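Local coordinates for protein acyl-CoA dehydrogenase (Geobacillus kaustophilus, PDB 2PG0) that probably uses bound FAD to dehydrogenate acyl chains at the alpha-beta position, as a member of the acyl-CoA dehydrogenase family, at residues 9-12 and 13-16; 300-303 and 304-308. All coordinates share one frame; numbering follows the deposited sequence.

Contact 1: residues 9-12 and 13-16; sequences YLRE and EHHM
The imidazole of H14 and the guanidinium of R11 meet with their planes 54° apart. At the edge of the H14 ring, in its plane, sits the backbone N of R11, and its N-H bonds to ND1 of H14 at 3.0 Å and 174°, almost straight. Over the centre of one face of that ring lies CG of E13, 4.0 Å above the ring plane. CE1 of H14 in turn lies over a face of the R11 guanidinium, 3.4 Å from R11 NH1. At the guanidinium edge is OE2 of E13, 4.1 Å from NH1 of R11, beyond a salt bridge. The R11 chain reaches the ring because CG stands between the backbone N and the carbonyl carbon (chi1 55°), which sets CG 3.4 Å from H14 ND1, and a bend at chi3 folds the guanidinium back.

R11 is the N-cap of helix 12-28, in the N-terminal domain. The side chain of H14, three residues on, accepts the N-cap amide, as the N3 residue does in one half of a capping box; the R11 side chain gives no bond back to the H14 amide, so the box is not formed. H15 N to R11 O, at 3.2 Å, makes the first regular turn of the helix, and M16 N to E12 O follows at 2.9 Å.

Because ND1 accepts, the bond from NE2 to D70 is consistent with a proton on NE2. An alanine in place of H14 would probably leave the R11 amide and D70 without this partner and open a gap between R11 and helix 71-84. That helix also receives OE1 of E13, bonded to Y73, and the side chain of L10, whose CD2 packs 3.7 Å from CB of H14. On the exposed side, the M16 side chain crosses that of E12 at about a right angle, its CE against CG of E12.

Contact 2: residues 300-303 and 304-308; sequences LGRT and FVDRV
R302 and D306, one helical turn apart, form the ionic part of this contact. R302 NH1 donates to OD1 of D306 at 3.1 Å and 159°. The oxygen lies at the edge of the guanidinium, in its plane, and is approached on the syn side but 30° out of the carboxylate plane. R302 starts away from its partner, CG anti to the backbone N (chi1 176°); bends at chi2 and chi3 bring it back, with CD 3.3 Å from D306 OD2. Neither charge depends on the pair alone: R302 also bridges to E261 and E79, and D306 bonds to Y9.

Backbone bonds form the second group, each from residue i+4 to carbonyl i. The straightest is V305 N to G301 O, at 2.8 Å. They belong to helix 285-313, part of the C-terminal helical bundle of the acyl-CoA dehydrogenase fold. Against this backbone rests a methyl, CG1 of V305, 3.5 Å from R302 O.

Apolar packing comes last. The V305 side chain meets I254 of helix 237-273 and I329 of helix 319-343. F304 packs on M324 and also on T303 of the second subunit.

Overall arrangement
The two contacts come from different domains, yet they touch: Y9 OH of contact 1 lies 2.6 Å from D306 OD1 of contact 2, a probable hydrogen bond that ties the chain before helix 12-28 to helix 285-313. Their centres are about 18 Å apart. Contact 1 lies nearer the surface, with five of its eight touching residues exposed, and its chemistry is that of a helix start, where a histidine side chain takes up a backbone amide at the N-cap. In contact 2 none is exposed and four are buried: the backbone is regular mid-helix, and its charges are paired both along the helix and, through R302, to neighbouring helices. Only contact 2 is met by another subunit, along L300, T303, F304 and R307.

Contact 1: residues 9-12 and 13-16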
loop_
_atom_site.group_PDB
_atom_site.type_symbol
_atom_site.label_atom_id
_atom_site.label_comp_id
_atom_site.label_asym_id
_atom_site.label_seq_id
_atom_site.Cartn_x
_atom_site.Cartn_y
_atom_site.Cartn_z
ATOM N N TYR A 9 19.940 26.185 -4.049
ATOM C CA TYR A 9 19.743 26.931 -5.295
ATOM C C TYR A 9 19.083 28.299 -5.091
ATOM O O TYR A 9 19.065 29.113 -6.010
ATOM C CB TYR A 9 19.010 26.104 -6.366
ATOM C CG TYR A 9 17.634 25.623 -5.969
ATOM C CD1 TYR A 9 16.509 26.416 -6.187
ATOM C CD2 TYR A 9 17.452 24.365 -5.384
ATOM C CE1 TYR A 9 15.240 25.982 -5.825
ATOM C CE2 TYR A 9 16.182 23.918 -5.024
ATOM C CZ TYR A 9 15.081 24.733 -5.245
ATOM O OH TYR A 9 13.818 24.312 -4.885
ATOM N N LEU A 10 18.546 28.544 -3.899
ATOM C CA LEU A 10 17.917 29.832 -3.603
ATOM C C LEU A 10 18.845 30.722 -2.790
ATOM O O LEU A 10 19.335 30.321 -1.730
ATOM C CB LEU A 10 16.593 29.653 -2.856
ATOM C CG LEU A 10 15.465 28.869 -3.540
ATOM C CD1 LEU A 10 14.313 28.644 -2.575
ATOM C CD2 LEU A 10 14.973 29.548 -4.829
ATOM N N ARG A 11 19.084 31.928 -3.295
ATOM C CA ARG A 11 19.783 32.941 -2.509
ATOM C C ARG A 11 18.837 34.079 -2.128
ATOM O O ARG A 11 17.663 34.068 -2.500
ATOM C CB ARG A 11 21.037 33.434 -3.227
ATOM C CG ARG A 11 20.828 33.968 -4.627
ATOM C CD ARG A 11 22.172 34.114 -5.346
ATOM N NE ARG A 11 22.701 32.812 -5.739
ATOM C CZ ARG A 11 22.591 32.290 -6.960
ATOM N NH1 ARG A 11 21.979 32.963 -7.932
ATOM N NH2 ARG A 11 23.098 31.088 -7.209
ATOM N N GLU A 12 19.346 35.052 -1.375
ATOM C CA GLU A 12 18.517 36.161 -0.908
ATOM C C GLU A 12 17.691 36.818 -2.023
ATOM O O GLU A 12 16.516 37.113 -1.818
ATOM C CB GLU A 12 19.353 37.196 -0.139
ATOM C CG GLU A 12 18.531 38.148 0.742
ATOM C CD GLU A 12 17.596 37.439 1.728
ATOM O OE1 GLU A 12 17.957 36.363 2.258
ATOM O OE2 GLU A 12 16.493 37.967 1.987
ATOM N N GLU A 13 18.298 37.027 -3.196
ATOM C CA GLU A 13 17.594 37.626 -4.340
ATOM C C GLU A 13 16.331 36.846 -4.758
ATOM O O GLU A 13 15.325 37.444 -5.158
ATOM C CB GLU A 13 18.535 37.829 -5.534
ATOM C CG GLU A 13 18.862 36.564 -6.321
ATOM C CD GLU A 13 19.980 36.752 -7.316
ATOM O OE1 GLU A 13 19.692 36.820 -8.531
ATOM O OE2 GLU A 13 21.151 36.830 -6.882
ATOM N N HIS A 14 16.397 35.518 -4.657
ATOM C CA HIS A 14 15.256 34.653 -4.978
ATOM C C HIS A 14 14.188 34.758 -3.897
ATOM O O HIS A 14 12.992 34.689 -4.188
ATOM C CB HIS A 14 15.702 33.195 -5.162
ATOM C CG HIS A 14 16.695 32.999 -6.266
ATOM N ND1 HIS A 14 18.019 32.695 -6.033
ATOM C CD2 HIS A 14 16.563 33.080 -7.612
ATOM C CE1 HIS A 14 18.656 32.585 -7.186
ATOM N NE2 HIS A 14 17.795 32.816 -8.159
ATOM N N HIS A 15 14.628 34.937 -2.652
ATOM C CA HIS A 15 13.715 35.104 -1.527
ATOM C C HIS A 15 12.948 36.418 -1.592
ATOM O O HIS A 15 11.747 36.434 -1.332
ATOM C CB HIS A 15 14.450 34.953 -0.190
ATOM C CG HIS A 15 14.985 33.573 0.038
ATOM N ND1 HIS A 15 16.299 33.327 0.377
ATOM C CD2 HIS A 15 14.387 32.362 -0.054
ATOM C CE1 HIS A 15 16.481 32.024 0.501
ATOM N NE2 HIS A 15 15.337 31.416 0.245
ATOM N N MET A 16 13.632 37.505 -1.954
ATOM C CA MET A 16 12.935 38.783 -2.155
ATOM C C MET A 16 12.035 38.733 -3.390
ATOM O O MET A 16 10.936 39.288 -3.376
ATOM C CB MET A 16 13.859 40.019 -2.157
ATOM C CG MET A 16 15.314 39.830 -2.543
ATOM S SD MET A 16 16.385 41.243 -2.076
ATOM C CE MET A 16 16.679 40.948 -0.337
#

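Contact 2: residues 300-303 and 304-308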
loop_
_atom_site.group_PDB
_atom_site.type_symbol
_atom_site.label_atom_id
_atom_site.label_comp_id
_atom_site.label_asym_id
_atom_site.label_seq_id
_atom_site.Cartn_x
_atom_site.Cartn_y
_atom_site.Cartn_z
ATOM N N LEU A 300 10.560 13.861 1.990
ATOM C CA LEU A 300 11.304 13.066 1.014
ATOM C C LEU A 300 11.252 13.652 -0.397
ATOM O O LEU A 300 12.285 13.775 -1.057
ATOM C CB LEU A 300 10.784 11.629 0.984
ATOM C CG LEU A 300 11.089 10.742 2.186
ATOM C CD1 LEU A 300 10.223 9.515 2.077
ATOM C CD2 LEU A 300 12.575 10.348 2.274
ATOM N N GLY A 301 10.053 14.007 -0.850
ATOM C CA GLY A 301 9.854 14.536 -2.196
ATOM C C GLY A 301 10.539 15.882 -2.347
ATOM O O GLY A 301 11.158 16.155 -3.377
ATOM N N ARG A 302 10.417 16.718 -1.318
ATOM C CA ARG A 302 11.024 18.060 -1.332
ATOM C C ARG A 302 12.551 17.969 -1.408
ATOM O O ARG A 302 13.187 18.650 -2.218
ATOM C CB ARG A 302 10.580 18.873 -0.104
ATOM C CG ARG A 302 11.233 20.275 0.041
ATOM C CD ARG A 302 11.216 21.108 -1.259
ATOM N NE ARG A 302 9.886 21.534 -1.693
ATOM C CZ ARG A 302 9.645 22.223 -2.807
ATOM N NH1 ARG A 302 10.643 22.567 -3.624
ATOM N NH2 ARG A 302 8.400 22.570 -3.112
ATOM N N THR A 303 13.131 17.121 -0.567
ATOM C CA THR A 303 14.579 16.912 -0.564
ATOM C C THR A 303 15.067 16.380 -1.916
ATOM O O THR A 303 16.095 16.833 -2.431
ATOM C CB THR A 303 15.002 15.980 0.587
ATOM O OG1 THR A 303 14.490 16.504 1.821
ATOM C CG2 THR A 303 16.534 15.866 0.689
ATOM N N PHE A 304 14.321 15.442 -2.498
ATOM C CA PHE A 304 14.719 14.838 -3.770
ATOM C C PHE A 304 14.589 15.822 -4.935
ATOM O O PHE A 304 15.535 16.000 -5.715
ATOM C CB PHE A 304 13.905 13.565 -4.041
ATOM C CG PHE A 304 14.448 12.725 -5.158
ATOM C CD1 PHE A 304 15.536 11.878 -4.939
ATOM C CD2 PHE A 304 13.880 12.779 -6.430
ATOM C CE1 PHE A 304 16.049 11.093 -5.965
ATOM C CE2 PHE A 304 14.385 11.988 -7.471
ATOM C CZ PHE A 304 15.472 11.144 -7.232
ATOM N N VAL A 305 13.434 16.475 -5.054
ATOM C CA VAL A 305 13.248 17.427 -6.161
ATOM C C VAL A 305 14.257 18.582 -6.085
ATOM O O VAL A 305 14.774 19.021 -7.113
ATOM C CB VAL A 305 11.781 17.923 -6.283
ATOM C CG1 VAL A 305 11.449 18.960 -5.219
ATOM C CG2 VAL A 305 11.503 18.460 -7.693
ATOM N N ASP A 306 14.558 19.030 -4.864
ATOM C CA ASP A 306 15.533 20.099 -4.643
ATOM C C ASP A 306 16.922 19.678 -5.108
ATOM O O ASP A 306 17.647 20.468 -5.722
ATOM C CB ASP A 306 15.575 20.506 -3.165
ATOM C CG ASP A 306 14.486 21.511 -2.791
ATOM O OD1 ASP A 306 13.719 21.977 -3.672
ATOM O OD2 ASP A 306 14.411 21.842 -1.593
ATOM N N ARG A 307 17.282 18.423 -4.838
ATOM C CA ARG A 307 18.560 17.893 -5.314
ATOM C C ARG A 307 18.597 17.800 -6.843
ATOM O O ARG A 307 19.598 18.161 -7.468
ATOM C CB ARG A 307 18.869 16.541 -4.658
ATOM C CG ARG A 307 20.243 15.979 -4.979
ATOM C CD ARG A 307 21.356 16.869 -4.444
ATOM N NE ARG A 307 22.657 16.351 -4.852
ATOM C CZ ARG A 307 23.264 16.689 -5.981
ATOM N NH1 ARG A 307 22.697 17.566 -6.799
ATOM N NH2 ARG A 307 24.442 16.166 -6.287
ATOM N N VAL A 308 17.510 17.322 -7.438
ATOM C CA VAL A 308 17.400 17.251 -8.892
ATOM C C VAL A 308 17.488 18.642 -9.544
ATOM O O VAL A 308 18.175 18.803 -10.551
ATOM C CB VAL A 308 16.127 16.471 -9.332
ATOM C CG1 VAL A 308 15.922 16.551 -10.835
ATOM C CG2 VAL A 308 16.235 14.999 -8.901
#